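PDB 4GOX: polyketide synthase from Synechococcus sp., which probably transfers a sulfonate group from PAPS to a polyketide intermediate, as the sulfotransferase domain of an olefin synthase. Local coordinates for residues A[78-81]-A[82-86]; A[88-91]-A[92-96]; A[97-100]-A[101-105]. All coordinates share one frame; numbering follows the deposited sequence.

Contact 1 (A[78-81]-A[82-86])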
loop_
_atom_site.group_PDB
_atom_site.type_symbol
_atom_site.label_atom_id
_atom_site.label_comp_id
_atom_site.label_asym_id
_atom_site.label_seq_id
_atom_site.Cartn_x
_atom_site.Cartn_y
_atom_site.Cartn_z
ATOM N N GLU A 78 -5.764 5.887 -11.065
ATOM C CA GLU A 78 -5.093 6.919 -11.879
ATOM C C GLU A 78 -3.571 6.903 -11.660
ATOM O O GLU A 78 -2.828 7.436 -12.491
ATOM C CB GLU A 78 -5.643 8.317 -11.566
ATOM C CG GLU A 78 -6.721 8.772 -12.533
ATOM C CD GLU A 78 -7.569 9.953 -12.096
ATOM O OE1 GLU A 78 -7.127 10.730 -11.218
ATOM O OE2 GLU A 78 -8.683 10.103 -12.649
ATOM N N GLY A 79 -3.131 6.282 -10.565
ATOM C CA GLY A 79 -1.724 6.105 -10.249
ATOM C C GLY A 79 -1.005 5.275 -11.297
ATOM O O GLY A 79 0.216 5.400 -11.457
ATOM N N LEU A 80 -1.768 4.394 -12.011
ATOM C CA LEU A 80 -1.215 3.605 -13.110
ATOM C C LEU A 80 -0.842 4.572 -14.263
ATOM O O LEU A 80 0.242 4.430 -14.828
ATOM C CB LEU A 80 -2.191 2.524 -13.612
ATOM C CG LEU A 80 -1.741 1.745 -14.865
ATOM C CD1 LEU A 80 -0.521 0.864 -14.581
ATOM C CD2 LEU A 80 -2.893 0.933 -15.457
ATOM N N GLN A 81 -1.717 5.562 -14.569
ATOM C CA GLN A 81 -1.444 6.566 -15.608
ATOM C C GLN A 81 -0.171 7.338 -15.220
ATOM O O GLN A 81 0.778 7.376 -16.008
ATOM C CB GLN A 81 -2.647 7.522 -15.818
ATOM C CG GLN A 81 -3.784 6.932 -16.653
ATOM C CD GLN A 81 -4.791 6.115 -15.839
ATOM O OE1 GLN A 81 -4.446 5.411 -14.875
ATOM N NE2 GLN A 81 -6.072 6.175 -16.219
ATOM N N ARG A 82 -0.119 7.834 -13.951
ATOM C CA ARG A 82 1.006 8.582 -13.391
ATOM C C ARG A 82 2.303 7.772 -13.498
ATOM O O ARG A 82 3.314 8.304 -13.966
ATOM C CB ARG A 82 0.696 9.027 -11.951
ATOM C CG ARG A 82 1.656 10.079 -11.375
ATOM C CD ARG A 82 1.509 11.437 -12.054
ATOM N NE ARG A 82 2.664 12.308 -11.831
ATOM C CZ ARG A 82 3.746 12.343 -12.606
ATOM N NH1 ARG A 82 3.848 11.535 -13.654
ATOM N NH2 ARG A 82 4.735 13.183 -12.334
ATOM N N ALA A 83 2.249 6.470 -13.149
ATOM C CA ALA A 83 3.396 5.555 -13.267
ATOM C C ALA A 83 3.949 5.515 -14.707
ATOM O O ALA A 83 5.156 5.657 -14.902
ATOM C CB ALA A 83 2.997 4.146 -12.839
ATOM N N LEU A 84 3.059 5.305 -15.691
ATOM C CA LEU A 84 3.370 5.208 -17.122
ATOM C C LEU A 84 3.981 6.513 -17.668
ATOM O O LEU A 84 4.975 6.471 -18.402
ATOM C CB LEU A 84 2.089 4.890 -17.891
ATOM C CG LEU A 84 1.465 3.513 -17.700
ATOM C CD1 LEU A 84 0.098 3.483 -18.359
ATOM C CD2 LEU A 84 2.387 2.412 -18.253
ATOM N N MET A 85 3.370 7.663 -17.299
ATOM C CA MET A 85 3.838 8.994 -17.625
ATOM C C MET A 85 5.303 9.092 -17.160
ATOM O O MET A 85 6.177 9.281 -17.999
ATOM C CB MET A 85 2.993 10.040 -16.886
ATOM C CG MET A 85 1.679 10.340 -17.531
ATOM S SD MET A 85 0.773 11.604 -16.607
ATOM C CE MET A 85 2.015 12.865 -16.406
ATOM N N ASP A 86 5.573 8.869 -15.841
ATOM C CA ASP A 86 6.909 8.909 -15.249
ATOM C C ASP A 86 7.890 7.898 -15.863
ATOM O O ASP A 86 8.983 8.305 -16.267
ATOM C CB ASP A 86 6.848 8.745 -13.719
ATOM C CG ASP A 86 8.208 8.822 -13.054
ATOM O OD1 ASP A 86 8.791 9.931 -13.015
ATOM O OD2 ASP A 86 8.728 7.764 -12.650
#
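Leu84 holds CG beside its own backbone N (chi1 -69°), which turns the isobutyl group back toward Leu80 on the preceding helical turn. Leu80 takes the other course, with CG opposite the backbone N at chi1 174°, and only the end of its side chain comes nearer. The two meet alongside one another, Leu80 CG to Leu84 CD1 at 4.3 Å. Leu84 CG also rests against the carbonyl of Leu80, 3.3 Å from Leu80 O, and that same oxygen takes the Leu84 N-H at 3.1 Å. This is the i to i+4 pattern of the first turns of an alpha helix, residues 79-88. One step back, Ala83 N donates to Gly79 O over 2.9 Å, while Ala83 CB packs 3.3 Å from that oxygen. Gly79 is buried here. The bond from Met85 N to Gln81 O, 2.9 Å long, is close to straight at 170°; Ser95 OG of the next helix also hydrogen-bonds to Gln81 O, so two bonds grip this carbonyl. Arg82 leads its side chain off the helix, its NE forming a salt bridge with Asp250. Leu80 and Leu84 form the inner stripe, Leu80 against helices 64-71 and 109-119 and Leu84 against helices 92-104 and 109-119. Ala83 touches Leu56 in a loop, and Asp86 OD2 hydrogen-bonds to Tyr51 OH on strand 50-51, the outermost strand on one side of the parallel sheet.

Contact 2 (A[88-91]-A[92-96])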
loop_
_atom_site.group_PDB
_atom_site.type_symbol
_atom_site.label_atom_id
_atom_site.label_comp_id
_atom_site.label_asym_id
_atom_site.label_seq_id
_atom_site.Cartn_x
_atom_site.Cartn_y
_atom_site.Cartn_z
ATOM N N GLU A 88 7.812 6.312 -18.767
ATOM C CA GLU A 88 7.996 6.408 -20.220
ATOM C C GLU A 88 8.040 7.796 -20.850
ATOM O O GLU A 88 8.173 7.875 -22.076
ATOM C CB GLU A 88 6.976 5.512 -20.929
ATOM C CG GLU A 88 7.247 4.037 -20.717
ATOM C CD GLU A 88 6.156 3.096 -21.183
ATOM O OE1 GLU A 88 5.005 3.547 -21.395
ATOM O OE2 GLU A 88 6.454 1.889 -21.320
ATOM N N ASN A 89 7.991 8.881 -20.028
ATOM C CA ASN A 89 8.019 10.298 -20.443
ATOM C C ASN A 89 6.812 10.622 -21.334
ATOM O O ASN A 89 6.956 11.197 -22.429
ATOM C CB ASN A 89 9.357 10.685 -21.108
ATOM C CG ASN A 89 10.558 10.578 -20.204
ATOM O OD1 ASN A 89 11.023 11.569 -19.630
ATOM N ND2 ASN A 89 11.117 9.377 -20.099
ATOM N N LEU A 90 5.628 10.237 -20.845
ATOM C CA LEU A 90 4.329 10.384 -21.504
ATOM C C LEU A 90 3.502 11.565 -20.967
ATOM O O LEU A 90 3.676 12.002 -19.831
ATOM C CB LEU A 90 3.524 9.072 -21.326
ATOM C CG LEU A 90 3.541 8.005 -22.423
ATOM C CD1 LEU A 90 4.906 7.838 -23.091
ATOM C CD2 LEU A 90 3.058 6.661 -21.880
ATOM N N THR A 91 2.586 12.058 -21.800
ATOM C CA THR A 91 1.637 13.128 -21.489
ATOM C C THR A 91 0.386 12.443 -20.862
ATOM O O THR A 91 0.256 11.221 -21.024
ATOM C CB THR A 91 1.272 13.865 -22.798
ATOM O OG1 THR A 91 0.786 12.913 -23.760
ATOM C CG2 THR A 91 2.461 14.680 -23.390
ATOM N N PRO A 92 -0.556 13.182 -20.208
ATOM C CA PRO A 92 -1.756 12.524 -19.646
ATOM C C PRO A 92 -2.594 11.774 -20.685
ATOM O O PRO A 92 -3.052 10.654 -20.434
ATOM C CB PRO A 92 -2.555 13.695 -19.050
ATOM C CG PRO A 92 -1.548 14.754 -18.792
ATOM C CD PRO A 92 -0.572 14.634 -19.921
ATOM N N GLU A 93 -2.757 12.395 -21.867
ATOM C CA GLU A 93 -3.533 11.892 -22.990
ATOM C C GLU A 93 -2.916 10.610 -23.520
ATOM O O GLU A 93 -3.642 9.641 -23.740
ATOM C CB GLU A 93 -3.631 12.962 -24.098
ATOM C CG GLU A 93 -4.258 14.285 -23.661
ATOM C CD GLU A 93 -3.410 15.218 -22.806
ATOM O OE1 GLU A 93 -2.178 15.294 -23.030
ATOM O OE2 GLU A 93 -3.984 15.873 -21.906
ATOM N N ALA A 94 -1.577 10.595 -23.707
ATOM C CA ALA A 94 -0.849 9.420 -24.190
ATOM C C ALA A 94 -0.892 8.296 -23.151
ATOM O O ALA A 94 -0.942 7.123 -23.533
ATOM C CB ALA A 94 0.591 9.776 -24.506
ATOM N N SER A 95 -0.873 8.657 -21.840
ATOM C CA SER A 95 -0.934 7.692 -20.740
ATOM C C SER A 95 -2.294 6.996 -20.759
ATOM O O SER A 95 -2.345 5.771 -20.866
ATOM C CB SER A 95 -0.711 8.383 -19.397
ATOM O OG SER A 95 0.019 7.527 -18.532
ATOM N N GLN A 96 -3.385 7.792 -20.722
ATOM C CA GLN A 96 -4.769 7.340 -20.795
ATOM C C GLN A 96 -5.010 6.428 -22.021
ATOM O O GLN A 96 -5.643 5.385 -21.874
ATOM C CB GLN A 96 -5.725 8.550 -20.796
ATOM C CG GLN A 96 -7.179 8.219 -20.464
ATOM C CD GLN A 96 -7.354 7.607 -19.090
ATOM O OE1 GLN A 96 -7.294 8.290 -18.060
ATOM N NE2 GLN A 96 -7.571 6.298 -19.053
#
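The flat carboxylate of Glu93 folds back toward Thr91, with OE1 leading: it stops 3.7 Å from Thr91 CB, which lies somewhat out of the carboxylate plane. The other flat group, the peptide of Thr91, runs straight into the Pro92 ring, whose CD is bonded to the peptide nitrogen. The setting is an N-cap: Thr91 stands right before helix 92-104 and caps it. Its OG1 sits between the backbone N and the carbonyl carbon (chi1 55°), a rotation that points the oxygen at the N-H of Ala94. The resulting capping bond, Ala94 N to Thr91 OG1 at 3.3 Å, is weak. A firmer bond runs from Ser95 N to Thr91 O, 2.9 Å, the first i to i+4 bond from the cap residue. Pro92, which has no N-H to offer, fills the first helical position, where none is called for. Much of this corner lies at the surface, with Thr91, Pro92 and Glu93 all exposed. The buried side belongs to Ser95, which touches Leu84 and Met85 of helix 79-88. Leu90, following Asn89, which leaves the previous helix with positive phi, turns its side chain toward the new one. From the loop it lies against the first turn, with Leu90 CG 4.0 Å from Ala94 CB.

Contact 3 (A[97-100]-A[101-105])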
loop_
_atom_site.group_PDB
_atom_site.type_symbol
_atom_site.label_atom_id
_atom_site.label_comp_id
_atom_site.label_asym_id
_atom_site.label_seq_id
_atom_site.Cartn_x
_atom_site.Cartn_y
_atom_site.Cartn_z
ATOM N N ALA A 97 -4.444 6.785 -23.193
ATOM C CA ALA A 97 -4.561 6.010 -24.434
ATOM C C ALA A 97 -3.911 4.619 -24.320
ATOM O O ALA A 97 -4.421 3.665 -24.909
ATOM C CB ALA A 97 -3.956 6.790 -25.609
ATOM N N LYS A 98 -2.786 4.509 -23.584
ATOM C CA LYS A 98 -2.074 3.242 -23.338
ATOM C C LYS A 98 -2.993 2.365 -22.428
ATOM O O LYS A 98 -3.143 1.161 -22.684
ATOM C CB LYS A 98 -0.712 3.528 -22.654
ATOM C CG LYS A 98 0.210 2.331 -22.442
ATOM C CD LYS A 98 0.962 1.915 -23.692
ATOM C CE LYS A 98 1.561 0.540 -23.540
ATOM N NZ LYS A 98 1.664 -0.167 -24.844
ATOM N N VAL A 99 -3.653 3.001 -21.423
ATOM C CA VAL A 99 -4.591 2.341 -20.497
ATOM C C VAL A 99 -5.844 1.838 -21.275
ATOM O O VAL A 99 -6.170 0.651 -21.184
ATOM C CB VAL A 99 -4.928 3.220 -19.260
ATOM C CG1 VAL A 99 -6.119 2.666 -18.465
ATOM C CG2 VAL A 99 -3.705 3.373 -18.350
ATOM N N ASN A 100 -6.468 2.730 -22.096
ATOM C CA ASN A 100 -7.649 2.470 -22.937
ATOM C C ASN A 100 -7.435 1.317 -23.915
ATOM O O ASN A 100 -8.371 0.564 -24.206
ATOM C CB ASN A 100 -8.101 3.742 -23.669
ATOM C CG ASN A 100 -8.726 4.806 -22.775
ATOM O OD1 ASN A 100 -8.817 4.678 -21.542
ATOM N ND2 ASN A 100 -9.181 5.893 -23.384
ATOM N N GLN A 101 -6.197 1.159 -24.380
ATOM C CA GLN A 101 -5.805 0.091 -25.292
ATOM C C GLN A 101 -5.683 -1.243 -24.560
ATOM O O GLN A 101 -6.084 -2.285 -25.085
ATOM C CB GLN A 101 -4.537 0.482 -26.067
ATOM C CG GLN A 101 -4.822 1.123 -27.450
ATOM C CD GLN A 101 -6.090 1.976 -27.556
ATOM O OE1 GLN A 101 -7.154 1.510 -27.998
ATOM N NE2 GLN A 101 -6.004 3.245 -27.166
ATOM N N TRP A 102 -5.174 -1.206 -23.313
ATOM C CA TRP A 102 -5.071 -2.401 -22.482
ATOM C C TRP A 102 -6.465 -2.886 -22.125
ATOM O O TRP A 102 -6.727 -4.089 -22.188
ATOM C CB TRP A 102 -4.291 -2.088 -21.217
ATOM C CG TRP A 102 -2.806 -2.112 -21.386
ATOM C CD1 TRP A 102 -2.079 -2.947 -22.186
ATOM C CD2 TRP A 102 -1.865 -1.420 -20.561
ATOM N NE1 TRP A 102 -0.733 -2.770 -21.953
ATOM C CE2 TRP A 102 -0.575 -1.842 -20.952
ATOM C CE3 TRP A 102 -1.992 -0.498 -19.504
ATOM C CZ2 TRP A 102 0.584 -1.340 -20.359
ATOM C CZ3 TRP A 102 -0.841 -0.002 -18.912
ATOM C CH2 TRP A 102 0.427 -0.421 -19.339
ATOM N N VAL A 103 -7.367 -1.923 -21.815
ATOM C CA VAL A 103 -8.778 -2.134 -21.492
ATOM C C VAL A 103 -9.484 -2.842 -22.649
ATOM O O VAL A 103 -10.118 -3.882 -22.431
ATOM C CB VAL A 103 -9.472 -0.808 -21.059
ATOM C CG1 VAL A 103 -10.993 -0.918 -21.122
ATOM C CG2 VAL A 103 -9.027 -0.388 -19.655
ATOM N N LYS A 104 -9.334 -2.298 -23.886
ATOM C CA LYS A 104 -9.929 -2.852 -25.103
ATOM C C LYS A 104 -9.409 -4.250 -25.389
ATOM O O LYS A 104 -10.187 -5.114 -25.790
ATOM C CB LYS A 104 -9.671 -1.926 -26.302
ATOM C CG LYS A 104 -10.700 -0.810 -26.433
ATOM C CD LYS A 104 -10.281 0.210 -27.492
ATOM C CE LYS A 104 -11.446 0.999 -28.040
ATOM N NZ LYS A 104 -12.175 0.249 -29.098
ATOM N N ALA A 105 -8.104 -4.479 -25.162
ATOM C CA ALA A 105 -7.463 -5.778 -25.383
ATOM C C ALA A 105 -7.732 -6.784 -24.225
ATOM O O ALA A 105 -7.302 -7.946 -24.321
ATOM C CB ALA A 105 -5.964 -5.583 -25.579
#
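Trp102 and Lys98 make the close side of this contact: the aliphatic part of the lysine passes over one face of the indole, and Lys98 CG lies 4.2 Å from the centroid of the six-membered ring, 12° off its normal, a CH-pi contact. Further along, Lys98 CE comes 3.8 Å from Trp102 CZ2. The carbonyl oxygen of Lys98 also lies above a ring face, displaced toward its rim, while accepting the Trp102 N-H. Tyr115 meets the indole edge-to-face, and Val99 and Trp102 both pack on Leu84 of helix 79-88. Such an inner face, set against polar residues outside, marks residues 97-104 as the last turns of an amphipathic surface helix in the sulfotransferase fold. On the outer side the packing gives way to exposed Asn100, Gln101 and Lys104. There Gln101 bends at chi2 (33°), which curls its amide back to Ala97: Gln101 NE2 donates to Ala97 O at 2.8 Å. Gln101 N reaches that oxygen as well, 3.1 Å from Ala97 O and above the carbonyl plane. Asn100 O accepts Lys104 N at 3.0 Å, and the first carbons of the Lys104 side chain lie along that oxygen before its end leads away.

From the N terminus, the three contacts follow in series, none nested in or crossing another, and each closes only a short local span. Contact 1 lies on helix 79-88, contact 2 caps the start of helix 92-104 after the intervening loop, and contact 3 completes that helix. The turn between the helices is joined by a probable hydrogen bond, Leu90 N to Met85 O, and the second helix crosses the first at a steep angle. Contact 1 then touches contact 3 through Leu84 CD2 and Trp102 CH2, 3.6 Å apart, whereas contacts 2 and 3 merely adjoin in sequence. This pair of helices packs with helices 64-71 and 109-119 on one flank of the domain.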